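Local coordinates for glutathione S-transferase family protein (Pseudomonas putida, PDB 3LXZ), which probably conjugates reduced glutathione to a wide range of exogenous and endogenous hydrophobic electrophiles, at residues N15-T27 against I66-L79. Sequence-based numbering, arbitrary orientation.
Sequences NMVKLALLEKGLT and ILDYIEQTQGGKAL
Lys-24, just past the end of helix 12-23, reaches into the turn that follows helix 63-73. Its CB lies 4.0 Å from Gly-75 O, CG passes alongside Lys-77 O, and CD rests against Ile-70 CG2. The chain then turns about its CG-CD and CD-CE bonds (chi3 95°, chi4 74°), bringing CE to 3.3 Å from Gly-75 O, a buried carbonyl without a hydrogen-bond partner. At the tip, NZ donates to Glu-71 OE1 on its syn side (2.8 Å), to Lys-77 O from above the carbonyl plane (2.7 Å), and to a water that also bonds Glu-71 O. Glu-71 OE2 in turn accepts from Leu-79 N, so one carboxylate ties ammonium and loop together. With an alanine here, Glu-71 is likely to lose its cation and Lys-77 O its ammonium donor. Behind this polar knot segments 15-23 and 66-73 of the two helices run nearly parallel, 12° apart, on one side of the thioredoxin-like sheet. Val-17 CG1 and Leu-21 CD2 both meet Ile-70 CD1, the latter at 3.7 Å, while Leu-67 CD2 sits on Ala-20 CB (3.6 Å). Farther out, the extended Lys-77 pairs with Glu-23 OE2 in a salt bridge, while OE1 of the same carboxylate bonds Asn-195. The chemistry thus divides: hydrocarbon joins the helices of the glutathione-binding domain, and a buried lysine, its charge probably balanced by Glu-71, ties the turn after helix 63-73 to the end of helix 12-23.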
loop_
_atom_site.group_PDB
_atom_site.type_symbol
_atom_site.label_atom_id
_atom_site.label_comp_id
_atom_site.label_asym_id
_atom_site.label_seq_id
_atom_site.Cartn_x
_atom_site.Cartn_y
_atom_site.Cartn_z
ATOM N N ASN A 15 -12.054 11.726 0.109
ATOM C CA ASN A 15 -13.480 11.378 0.148
ATOM C C ASN A 15 -13.769 10.035 0.832
ATOM O O ASN A 15 -14.801 9.857 1.500
ATOM C CB ASN A 15 -14.122 11.520 -1.244
ATOM C CG ASN A 15 -14.367 12.979 -1.616
ATOM O OD1 ASN A 15 -14.550 13.833 -0.738
ATOM N ND2 ASN A 15 -14.375 13.269 -2.912
HETATM N N MSE A 16 -12.828 9.104 0.703
HETATM C CA MSE A 16 -12.898 7.820 1.400
HETATM C C MSE A 16 -12.908 7.996 2.912
HETATM O O MSE A 16 -13.756 7.416 3.579
HETATM C CB MSE A 16 -11.729 6.919 0.958
HETATM C CG MSE A 16 -11.741 6.440 -0.511
HETATM SE SE MSE A 16 -9.958 5.638 -0.785
HETATM C CE MSE A 16 -9.657 5.989 -2.717
ATOM N N VAL A 17 -11.995 8.802 3.459
ATOM C CA VAL A 17 -12.038 9.059 4.894
ATOM C C VAL A 17 -13.309 9.806 5.282
ATOM O O VAL A 17 -13.946 9.452 6.282
ATOM C CB VAL A 17 -10.789 9.769 5.373
ATOM C CG1 VAL A 17 -10.869 9.994 6.905
ATOM C CG2 VAL A 17 -9.567 8.833 5.054
ATOM N N LYS A 18 -13.658 10.825 4.502
ATOM C CA LYS A 18 -14.856 11.625 4.764
ATOM C C LYS A 18 -16.112 10.755 4.838
ATOM O O LYS A 18 -16.915 10.893 5.801
ATOM C CB LYS A 18 -14.970 12.722 3.717
ATOM C CG LYS A 18 -16.180 13.651 3.827
ATOM C CD LYS A 18 -15.909 14.903 2.964
ATOM C CE LYS A 18 -17.092 15.877 2.918
ATOM N NZ LYS A 18 -16.772 16.985 1.966
ATOM N N LEU A 19 -16.273 9.822 3.884
ATOM C CA LEU A 19 -17.421 8.918 3.951
ATOM C C LEU A 19 -17.414 8.063 5.214
ATOM O O LEU A 19 -18.470 7.838 5.807
ATOM C CB LEU A 19 -17.527 8.046 2.707
ATOM C CG LEU A 19 -18.775 7.169 2.548
ATOM C CD1 LEU A 19 -20.069 7.996 2.716
ATOM C CD2 LEU A 19 -18.711 6.516 1.170
ATOM N N ALA A 20 -16.223 7.585 5.631
ATOM C CA ALA A 20 -16.121 6.717 6.812
ATOM C C ALA A 20 -16.600 7.507 8.034
ATOM O O ALA A 20 -17.381 6.993 8.833
ATOM C CB ALA A 20 -14.659 6.249 7.027
ATOM N N LEU A 21 -16.136 8.757 8.149
ATOM C CA LEU A 21 -16.491 9.616 9.286
ATOM C C LEU A 21 -17.999 9.884 9.279
ATOM O O LEU A 21 -18.631 9.855 10.330
ATOM C CB LEU A 21 -15.704 10.934 9.261
ATOM C CG LEU A 21 -14.187 10.803 9.511
ATOM C CD1 LEU A 21 -13.442 12.062 9.141
ATOM C CD2 LEU A 21 -13.923 10.444 10.949
ATOM N N LEU A 22 -18.558 10.154 8.100
ATOM C CA LEU A 22 -20.011 10.440 7.980
ATOM C C LEU A 22 -20.849 9.183 8.279
ATOM O O LEU A 22 -21.874 9.262 8.975
ATOM C CB LEU A 22 -20.311 11.002 6.586
ATOM C CG LEU A 22 -19.963 12.464 6.314
ATOM C CD1 LEU A 22 -19.956 12.734 4.830
ATOM C CD2 LEU A 22 -20.920 13.441 7.046
ATOM N N GLU A 23 -20.387 8.026 7.793
ATOM C CA GLU A 23 -21.097 6.772 7.958
ATOM C C GLU A 23 -21.146 6.434 9.443
ATOM O O GLU A 23 -22.169 5.956 9.974
ATOM C CB GLU A 23 -20.414 5.663 7.145
ATOM C CG GLU A 23 -21.182 4.327 7.087
ATOM C CD GLU A 23 -22.556 4.410 6.385
ATOM O OE1 GLU A 23 -22.699 5.127 5.382
ATOM O OE2 GLU A 23 -23.496 3.733 6.848
ATOM N N LYS A 24 -20.055 6.756 10.131
ATOM C CA LYS A 24 -19.920 6.504 11.550
ATOM C C LYS A 24 -20.566 7.588 12.456
ATOM O O LYS A 24 -20.531 7.457 13.677
ATOM C CB LYS A 24 -18.428 6.303 11.895
ATOM C CG LYS A 24 -17.869 4.971 11.418
ATOM C CD LYS A 24 -16.362 4.830 11.726
ATOM C CE LYS A 24 -16.145 4.098 13.024
ATOM N NZ LYS A 24 -16.420 2.638 12.859
ATOM N N GLY A 25 -21.124 8.642 11.850
ATOM C CA GLY A 25 -21.783 9.757 12.568
ATOM C C GLY A 25 -20.815 10.500 13.465
ATOM O O GLY A 25 -21.210 11.023 14.504
ATOM N N LEU A 26 -19.542 10.552 13.060
ATOM C CA LEU A 26 -18.493 11.227 13.843
ATOM C C LEU A 26 -18.360 12.714 13.532
ATOM O O LEU A 26 -18.514 13.148 12.380
ATOM C CB LEU A 26 -17.140 10.523 13.641
ATOM C CG LEU A 26 -17.124 9.053 14.049
ATOM C CD1 LEU A 26 -15.846 8.354 13.563
ATOM C CD2 LEU A 26 -17.263 8.935 15.572
ATOM N N THR A 27 -18.061 13.501 14.564
ATOM C CA THR A 27 -17.790 14.927 14.373
ATOM C C THR A 27 -16.386 15.110 13.815
ATOM O O THR A 27 -15.451 14.443 14.272
ATOM C CB THR A 27 -17.868 15.695 15.710
ATOM O OG1 THR A 27 -19.149 15.485 16.289
ATOM C CG2 THR A 27 -17.669 17.193 15.476
ATOM N N ILE A 66 -5.196 5.858 8.185
ATOM C CA ILE A 66 -6.212 6.696 8.824
ATOM C C ILE A 66 -7.504 5.913 9.135
ATOM O O ILE A 66 -8.052 5.972 10.262
ATOM C CB ILE A 66 -6.494 7.949 7.990
ATOM C CG1 ILE A 66 -5.305 8.878 8.049
ATOM C CG2 ILE A 66 -7.729 8.684 8.492
ATOM C CD1 ILE A 66 -5.249 9.869 6.846
ATOM N N LEU A 67 -7.966 5.147 8.147
ATOM C CA LEU A 67 -9.203 4.376 8.315
ATOM C C LEU A 67 -9.069 3.327 9.436
ATOM O O LEU A 67 -10.002 3.130 10.244
ATOM C CB LEU A 67 -9.633 3.702 6.994
ATOM C CG LEU A 67 -10.027 4.605 5.838
ATOM C CD1 LEU A 67 -10.261 3.778 4.576
ATOM C CD2 LEU A 67 -11.308 5.323 6.272
ATOM N N ASP A 68 -7.899 2.683 9.524
ATOM C CA ASP A 68 -7.649 1.704 10.567
ATOM C C ASP A 68 -7.631 2.335 11.958
ATOM O O ASP A 68 -8.205 1.753 12.895
ATOM C CB ASP A 68 -6.324 0.974 10.334
ATOM C CG ASP A 68 -6.447 -0.215 9.389
ATOM O OD1 ASP A 68 -7.580 -0.680 9.069
ATOM O OD2 ASP A 68 -5.365 -0.689 8.966
ATOM N N TYR A 69 -6.983 3.497 12.082
ATOM C CA TYR A 69 -6.989 4.280 13.316
ATOM C C TYR A 69 -8.406 4.663 13.703
ATOM O O TYR A 69 -8.772 4.496 14.849
ATOM C CB TYR A 69 -6.145 5.541 13.167
ATOM C CG TYR A 69 -6.092 6.378 14.424
ATOM C CD1 TYR A 69 -5.255 6.052 15.480
ATOM C CD2 TYR A 69 -6.881 7.516 14.541
ATOM C CE1 TYR A 69 -5.205 6.854 16.641
ATOM C CE2 TYR A 69 -6.847 8.312 15.693
ATOM C CZ TYR A 69 -5.998 7.967 16.731
ATOM O OH TYR A 69 -5.955 8.760 17.853
ATOM N N ILE A 70 -9.203 5.133 12.741
ATOM C CA ILE A 70 -10.595 5.490 13.033
ATOM C C ILE A 70 -11.410 4.305 13.570
ATOM O O ILE A 70 -12.126 4.446 14.578
ATOM C CB ILE A 70 -11.265 6.185 11.841
ATOM C CG1 ILE A 70 -10.656 7.555 11.608
ATOM C CG2 ILE A 70 -12.772 6.405 12.081
ATOM C CD1 ILE A 70 -11.092 8.193 10.272
ATOM N N GLU A 71 -11.312 3.142 12.917
ATOM C CA GLU A 71 -11.998 1.930 13.395
ATOM C C GLU A 71 -11.706 1.572 14.864
ATOM O O GLU A 71 -12.609 1.277 15.651
ATOM C CB GLU A 71 -11.679 0.721 12.512
ATOM C CG GLU A 71 -12.523 0.586 11.263
ATOM C CD GLU A 71 -14.016 0.893 11.491
ATOM O OE1 GLU A 71 -14.406 1.985 11.060
ATOM O OE2 GLU A 71 -14.770 0.078 12.111
ATOM N N GLN A 72 -10.414 1.604 15.186
ATOM C CA GLN A 72 -9.856 1.248 16.453
ATOM C C GLN A 72 -10.272 2.196 17.574
ATOM O O GLN A 72 -10.540 1.751 18.688
ATOM C CB GLN A 72 -8.342 1.344 16.299
ATOM C CG GLN A 72 -7.589 1.096 17.534
ATOM C CD GLN A 72 -6.970 -0.228 17.466
ATOM O OE1 GLN A 72 -5.748 -0.349 17.242
ATOM N NE2 GLN A 72 -7.813 -1.274 17.574
ATOM N N THR A 73 -10.317 3.490 17.279
ATOM C CA THR A 73 -10.414 4.501 18.328
ATOM C C THR A 73 -11.788 5.148 18.455
ATOM O O THR A 73 -12.105 5.722 19.499
ATOM C CB THR A 73 -9.349 5.610 18.189
ATOM O OG1 THR A 73 -9.502 6.313 16.940
ATOM C CG2 THR A 73 -7.929 5.017 18.325
ATOM N N GLN A 74 -12.615 5.036 17.422
ATOM C CA GLN A 74 -13.833 5.844 17.386
ATOM C C GLN A 74 -15.066 4.994 17.511
ATOM O O GLN A 74 -15.061 3.832 17.080
ATOM C CB GLN A 74 -13.933 6.686 16.101
ATOM C CG GLN A 74 -12.710 7.594 15.798
ATOM C CD GLN A 74 -12.462 8.662 16.864
ATOM O OE1 GLN A 74 -13.367 9.431 17.208
ATOM N NE2 GLN A 74 -11.225 8.718 17.381
ATOM N N GLY A 75 -16.129 5.609 18.044
ATOM C CA GLY A 75 -17.493 5.026 18.086
ATOM C C GLY A 75 -18.206 4.982 16.747
ATOM O O GLY A 75 -17.632 5.344 15.713
ATOM N N GLY A 76 -19.462 4.532 16.752
ATOM C CA GLY A 76 -20.238 4.487 15.520
ATOM C C GLY A 76 -20.150 3.149 14.810
ATOM O O GLY A 76 -19.375 2.278 15.193
ATOM N N LYS A 77 -20.989 2.996 13.789
ATOM C CA LYS A 77 -21.130 1.782 13.004
ATOM C C LYS A 77 -19.774 1.126 12.703
ATOM O O LYS A 77 -18.889 1.781 12.167
ATOM C CB LYS A 77 -21.808 2.201 11.705
ATOM C CG LYS A 77 -21.906 1.148 10.623
ATOM C CD LYS A 77 -23.021 1.509 9.695
ATOM C CE LYS A 77 -22.845 0.821 8.355
ATOM N NZ LYS A 77 -24.001 1.145 7.474
ATOM N N ALA A 78 -19.608 -0.152 13.045
ATOM C CA ALA A 78 -18.398 -0.899 12.646
ATOM C C ALA A 78 -18.309 -1.037 11.111
ATOM O O ALA A 78 -19.324 -1.287 10.423
ATOM C CB ALA A 78 -18.370 -2.266 13.303
ATOM N N LEU A 79 -17.106 -0.823 10.584
ATOM C CA LEU A 79 -16.835 -0.961 9.135
ATOM C C LEU A 79 -15.881 -2.131 8.855
ATOM O O LEU A 79 -15.203 -2.191 7.796
ATOM C CB LEU A 79 -16.316 0.346 8.516
ATOM C CG LEU A 79 -17.210 1.595 8.647
ATOM C CD1 LEU A 79 -16.532 2.818 8.025
ATOM C CD2 LEU A 79 -18.549 1.338 8.014
HETATM O O HOH W 1 -23.092 5.183 12.773
HETATM O O HOH W 2 -15.164 1.915 15.613
#